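Chitinase (Chromobacterium violaceum, PDB 4TXG) probably binds chitin and hydrolyses its glycosidic bonds, as a family 18 glycoside hydrolase with a carbohydrate-binding module. Local coordinates at residues A[664-669]-A[675-680]; A[277-282]-A[335-340]. All coordinates share one frame; numbering follows the deposited sequence.

Contact 1 of 2, residues A[664-669]-A[675-680]; sequences GGFKLG and INPKLT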
loop_
_atom_site.group_PDB
_atom_site.type_symbol
_atom_site.label_atom_id
_atom_site.label_comp_id
_atom_site.label_asym_id
_atom_site.label_seq_id
_atom_site.Cartn_x
_atom_site.Cartn_y
_atom_site.Cartn_z
ATOM N N GLY A 664 5.895 -15.993 15.725
ATOM C CA GLY A 664 5.763 -17.009 14.697
ATOM C C GLY A 664 4.729 -18.051 15.087
ATOM O O GLY A 664 3.992 -17.866 16.053
ATOM N N GLY A 665 4.661 -19.144 14.334
ATOM C CA GLY A 665 3.665 -20.168 14.606
ATOM C C GLY A 665 2.244 -19.677 14.388
ATOM O O GLY A 665 1.321 -20.046 15.123
ATOM N N PHE A 666 2.061 -18.840 13.373
ATOM C CA PHE A 666 0.723 -18.374 13.006
ATOM C C PHE A 666 -0.068 -19.496 12.339
ATOM O O PHE A 666 0.486 -20.260 11.550
ATOM C CB PHE A 666 0.802 -17.178 12.052
ATOM C CG PHE A 666 1.204 -15.883 12.709
ATOM C CD1 PHE A 666 0.241 -15.028 13.233
ATOM C CD2 PHE A 666 2.542 -15.512 12.791
ATOM C CE1 PHE A 666 0.599 -13.821 13.826
ATOM C CE2 PHE A 666 2.909 -14.302 13.382
ATOM C CZ PHE A 666 1.937 -13.461 13.904
ATOM N N LYS A 667 -1.357 -19.602 12.650
ATOM C CA LYS A 667 -2.221 -20.510 11.910
ATOM C C LYS A 667 -2.569 -19.896 10.552
ATOM O O LYS A 667 -2.273 -18.724 10.295
ATOM C CB LYS A 667 -3.505 -20.810 12.691
ATOM C CG LYS A 667 -3.305 -21.463 14.044
ATOM C CD LYS A 667 -4.632 -21.465 14.791
ATOM C CE LYS A 667 -4.471 -21.747 16.268
ATOM N NZ LYS A 667 -5.721 -21.408 17.004
ATOM N N LEU A 668 -3.185 -20.696 9.684
ATOM C CA LEU A 668 -3.773 -20.161 8.462
ATOM C C LEU A 668 -4.749 -19.055 8.847
ATOM O O LEU A 668 -5.389 -19.122 9.898
ATOM C CB LEU A 668 -4.480 -21.254 7.661
ATOM C CG LEU A 668 -3.581 -22.373 7.131
ATOM C CD1 LEU A 668 -4.358 -23.274 6.186
ATOM C CD2 LEU A 668 -2.362 -21.796 6.430
ATOM N N GLY A 669 -4.860 -18.046 7.992
ATOM C CA GLY A 669 -5.590 -16.844 8.331
ATOM C C GLY A 669 -7.005 -17.014 8.833
ATOM O O GLY A 669 -7.416 -16.320 9.769
ATOM N N ILE A 675 -5.728 -13.647 17.342
ATOM C CA ILE A 675 -4.394 -13.812 16.794
ATOM C C ILE A 675 -3.466 -14.291 17.903
ATOM O O ILE A 675 -3.170 -13.540 18.834
ATOM C CB ILE A 675 -3.901 -12.492 16.170
ATOM C CG1 ILE A 675 -4.924 -12.018 15.138
ATOM C CG2 ILE A 675 -2.538 -12.684 15.502
ATOM C CD1 ILE A 675 -4.574 -10.695 14.425
ATOM N N ASN A 676 -3.019 -15.545 17.830
ATOM C CA ASN A 676 -2.223 -16.078 18.932
ATOM C C ASN A 676 -0.941 -16.791 18.489
ATOM O O ASN A 676 -0.806 -18.018 18.594
ATOM C CB ASN A 676 -3.078 -16.996 19.814
ATOM C CG ASN A 676 -3.488 -18.259 19.120
ATOM O OD1 ASN A 676 -3.657 -18.284 17.902
ATOM N ND2 ASN A 676 -3.619 -19.340 19.892
ATOM N N PRO A 677 0.022 -16.004 18.003
ATOM C CA PRO A 677 1.335 -16.542 17.650
ATOM C C PRO A 677 2.164 -16.838 18.886
ATOM O O PRO A 677 1.797 -16.470 19.999
ATOM C CB PRO A 677 1.965 -15.408 16.851
ATOM C CG PRO A 677 1.379 -14.166 17.498
ATOM C CD PRO A 677 -0.061 -14.549 17.754
ATOM N N LYS A 678 3.290 -17.497 18.674
ATOM C CA LYS A 678 4.244 -17.747 19.740
ATOM C C LYS A 678 5.352 -16.700 19.689
ATOM O O LYS A 678 5.903 -16.433 18.621
ATOM C CB LYS A 678 4.820 -19.156 19.592
ATOM C CG LYS A 678 5.631 -19.649 20.766
ATOM C CD LYS A 678 6.019 -21.106 20.557
ATOM C CE LYS A 678 4.788 -21.988 20.407
ATOM N NZ LYS A 678 5.140 -23.328 19.862
ATOM N N LEU A 679 5.668 -16.100 20.834
ATOM C CA LEU A 679 6.818 -15.200 20.936
ATOM C C LEU A 679 8.059 -15.984 21.358
ATOM O O LEU A 679 8.059 -16.646 22.397
ATOM C CB LEU A 679 6.537 -14.068 21.928
ATOM C CG LEU A 679 7.696 -13.123 22.276
ATOM C CD1 LEU A 679 8.170 -12.342 21.056
ATOM C CD2 LEU A 679 7.303 -12.179 23.417
ATOM N N THR A 680 9.106 -15.935 20.542
ATOM C CA THR A 680 10.354 -16.609 20.890
ATOM C C THR A 680 11.404 -15.566 21.226
ATOM O O THR A 680 11.608 -14.620 20.471
ATOM C CB THR A 680 10.874 -17.514 19.756
ATOM O OG1 THR A 680 9.931 -18.571 19.515
ATOM C CG2 THR A 680 12.227 -18.127 20.131
HETATM O O HOH W 1 -2.460 -18.001 15.028
HETATM O O HOH W 2 -6.590 -18.596 17.279
#
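Gly664 and Lys678 form an antiparallel hydrogen-bonded pair where strand 659-664 ends and strand 678-683 begins, and beyond it the contact continues as side-chain packing and a water bridge between the two arms of the connecting loop. Gly664 N donates to Lys678 O (2.9 Å) and Lys678 N to Gly664 O (2.7 Å). Past this pair the first arm leaves the ladder at Gly665, whose positive phi (65°) turns the chain out of the extended course. In Phe666, CG stands anti to the carbonyl carbon (chi1 -74°), which brings the ring back toward the second arm, where Pro677 CB sits over one face. This CB is 3.6 Å from the centroid of the Phe666 ring, 16° off the normal, a CH-pi contact. At the edge of the same ring, CE1 meets Ile675 CG2 at 3.7 Å, near the ring plane, while Glu381 and Thr382, in a loop of the glycosyl hydrolase family 18 range, also touch the phenylalanine. On the polar side, Lys667 and Asn676 face each other through water. Water 1 accepts from Lys667 N and donates to Asn676 OD1, 3.1 Å from that oxygen; water 2 lies 3.0 Å from Lys667 NZ and within reach of Asn676 OD1, though it may give its hydrogens elsewhere. The amine itself stays 3.9 Å from Asn676 OD1. Pro677 and Leu679 bond by their backbones to Val757 and Leu755, which ties strand 678-683 to strand 752-758 on its other side. Neighbouring antiparallel strands 659-664 and 678-683, joined by the intervening loop, make a beta-hairpin at the edge of a four-stranded antiparallel sheet in the Chitinase C region, with Phe666 and Pro677 packed across the base of that loop.

Contact 2 of 2, residues A[277-282]-A[335-340]; sequences MTVNAD and LGSLNK
Ser337 is the first residue of 335-340 to touch the other segment, its CB lying 3.6 Å from Val279 CG1. Its hydroxyl, anti to the carbonyl carbon (chi1 -58°), is engaged elsewhere: OG hydrogen-bonds to Gly283 O, in the loop that follows 277-282. Serine thus offers its methylene to the valine and its oxygen to the backbone further along that loop. The backbone carbonyl of Ser337 comes close as well, with O 3.7 Å from Val279 CG2. Leu338, in helix 338-360, meets the same methyl from another direction, CD2 standing 4.1 Å from Val279 CG2 with the two side chains crossing at about a right angle. CG1 of the valine therefore meets Ser337 CB, while CG2 is shared between Ser337 O and Leu338 CD2, immediately after helix 273-278 has ended. The backbone of Leu338 adds a polar link: water 3 donates to its carbonyl O and to Thr278 OG1, at 2.9 Å from each of these two oxygens. Between the two segments proper this water is the polar link; the bond from Ser337 to Gly283 and that of Arg334 NE to Val279 O reach just beyond them. Because water 3 donates to Thr278 OG1, the hydroxyl keeps its own hydrogen for Phe274 O, one turn back in helix 273-278, while Val279 fills the apolar side of the junction with helix 338-360.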
loop_
_atom_site.group_PDB
_atom_site.type_symbol
_atom_site.label_atom_id
_atom_site.label_comp_id
_atom_site.label_asym_id
_atom_site.label_seq_id
_atom_site.Cartn_x
_atom_site.Cartn_y
_atom_site.Cartn_z
ATOM N N MET A 277 5.687 -18.023 -8.963
ATOM C CA MET A 277 7.068 -17.548 -8.984
ATOM C C MET A 277 7.692 -17.619 -7.590
ATOM O O MET A 277 8.886 -17.898 -7.467
ATOM C CB MET A 277 7.156 -16.111 -9.536
ATOM C CG MET A 277 8.590 -15.535 -9.602
ATOM S SD MET A 277 9.068 -14.583 -8.122
ATOM C CE MET A 277 8.167 -13.087 -8.447
ATOM N N THR A 278 6.892 -17.384 -6.542
ATOM C CA THR A 278 7.439 -17.390 -5.182
ATOM C C THR A 278 7.290 -18.711 -4.447
ATOM O O THR A 278 8.045 -18.973 -3.523
ATOM C CB THR A 278 6.796 -16.293 -4.288
ATOM O OG1 THR A 278 5.383 -16.510 -4.181
ATOM C CG2 THR A 278 7.057 -14.908 -4.868
ATOM N N VAL A 279 6.310 -19.529 -4.822
ATOM C CA VAL A 279 6.050 -20.776 -4.095
ATOM C C VAL A 279 5.814 -21.906 -5.086
ATOM O O VAL A 279 4.954 -21.802 -5.961
ATOM C CB VAL A 279 4.826 -20.646 -3.139
ATOM C CG1 VAL A 279 4.526 -21.979 -2.432
ATOM C CG2 VAL A 279 5.060 -19.536 -2.095
ATOM N N ASN A 280 6.601 -22.972 -4.969
ATOM C CA ASN A 280 6.398 -24.163 -5.792
ATOM C C ASN A 280 5.050 -24.809 -5.518
ATOM O O ASN A 280 4.449 -24.590 -4.473
ATOM C CB ASN A 280 7.502 -25.193 -5.539
ATOM C CG ASN A 280 8.870 -24.690 -5.934
ATOM O OD1 ASN A 280 9.054 -24.168 -7.031
ATOM N ND2 ASN A 280 9.844 -24.864 -5.045
ATOM N N ALA A 281 4.597 -25.642 -6.445
ATOM C CA ALA A 281 3.324 -26.325 -6.280
ATOM C C ALA A 281 3.300 -27.224 -5.039
ATOM O O ALA A 281 2.225 -27.532 -4.523
ATOM C CB ALA A 281 3.008 -27.140 -7.527
ATOM N N ASP A 282 4.472 -27.632 -4.546
ATOM C CA ASP A 282 4.522 -28.500 -3.364
ATOM C C ASP A 282 4.604 -27.737 -2.045
ATOM O O ASP A 282 4.789 -28.336 -0.980
ATOM C CB ASP A 282 5.700 -29.485 -3.473
ATOM C CG ASP A 282 7.065 -28.810 -3.356
ATOM O OD1 ASP A 282 7.140 -27.569 -3.244
ATOM O OD2 ASP A 282 8.078 -29.539 -3.411
ATOM N N LEU A 335 -1.625 -21.335 0.624
ATOM C CA LEU A 335 -1.912 -20.403 1.722
ATOM C C LEU A 335 -0.861 -20.429 2.831
ATOM O O LEU A 335 -0.423 -19.374 3.297
ATOM C CB LEU A 335 -3.285 -20.687 2.326
ATOM C CG LEU A 335 -4.478 -20.550 1.376
ATOM C CD1 LEU A 335 -5.766 -20.943 2.096
ATOM C CD2 LEU A 335 -4.572 -19.132 0.787
ATOM N N GLY A 336 -0.438 -21.623 3.231
ATOM C CA GLY A 336 0.498 -21.749 4.338
ATOM C C GLY A 336 1.928 -21.342 4.025
ATOM O O GLY A 336 2.762 -21.216 4.929
ATOM N N SER A 337 2.209 -21.141 2.740
ATOM C CA SER A 337 3.562 -20.881 2.264
ATOM C C SER A 337 3.775 -19.464 1.765
ATOM O O SER A 337 4.912 -19.057 1.548
ATOM C CB SER A 337 3.908 -21.834 1.122
ATOM O OG SER A 337 3.783 -23.177 1.541
ATOM N N LEU A 338 2.692 -18.735 1.520
ATOM C CA LEU A 338 2.820 -17.433 0.864
ATOM C C LEU A 338 3.613 -16.417 1.678
ATOM O O LEU A 338 4.308 -15.567 1.109
ATOM C CB LEU A 338 1.437 -16.858 0.537
ATOM C CG LEU A 338 0.714 -17.604 -0.590
ATOM C CD1 LEU A 338 -0.682 -17.049 -0.811
ATOM C CD2 LEU A 338 1.527 -17.543 -1.873
ATOM N N ASN A 339 3.521 -16.481 3.000
ATOM C CA ASN A 339 4.299 -15.540 3.800
ATOM C C ASN A 339 5.806 -15.775 3.649
ATOM O O ASN A 339 6.559 -14.824 3.449
ATOM C CB ASN A 339 3.909 -15.621 5.277
ATOM C CG ASN A 339 2.690 -14.783 5.587
ATOM O OD1 ASN A 339 2.805 -13.600 5.908
ATOM N ND2 ASN A 339 1.515 -15.379 5.455
ATOM N N LYS A 340 6.237 -17.029 3.760
ATOM C CA LYS A 340 7.653 -17.359 3.549
ATOM C C LYS A 340 8.110 -17.009 2.133
ATOM O O LYS A 340 9.238 -16.545 1.924
ATOM C CB LYS A 340 7.913 -18.842 3.809
ATOM C CG LYS A 340 7.634 -19.265 5.229
ATOM C CD LYS A 340 8.612 -18.622 6.177
ATOM C CE LYS A 340 9.759 -19.566 6.483
ATOM N NZ LYS A 340 9.379 -20.792 7.278
HETATM O O HOH W 3 4.303 -15.183 -1.809
#

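Contact 2 closes before contact 1 opens, and their centres lie about 18 Å apart on the same side of the chain's centre. They belong to different regions: 277-282 and 335-340 join two helices of the glycosyl hydrolase family 18 range, whereas 664-669 and 675-680 belong to the antiparallel sheet of the Chitinase C range. They nevertheless meet directly, Leu668 CD2 packing 3.5 Å from Gly336 CA. The loop containing Glu381 makes a second connection, since Phe666 of contact 1 and Asn339 of contact 2 both touch that glutamate. The hairpin loop therefore lies against the hydrolase part beside Gly336, close to helix 338-360, forming part of the interface between the two regions.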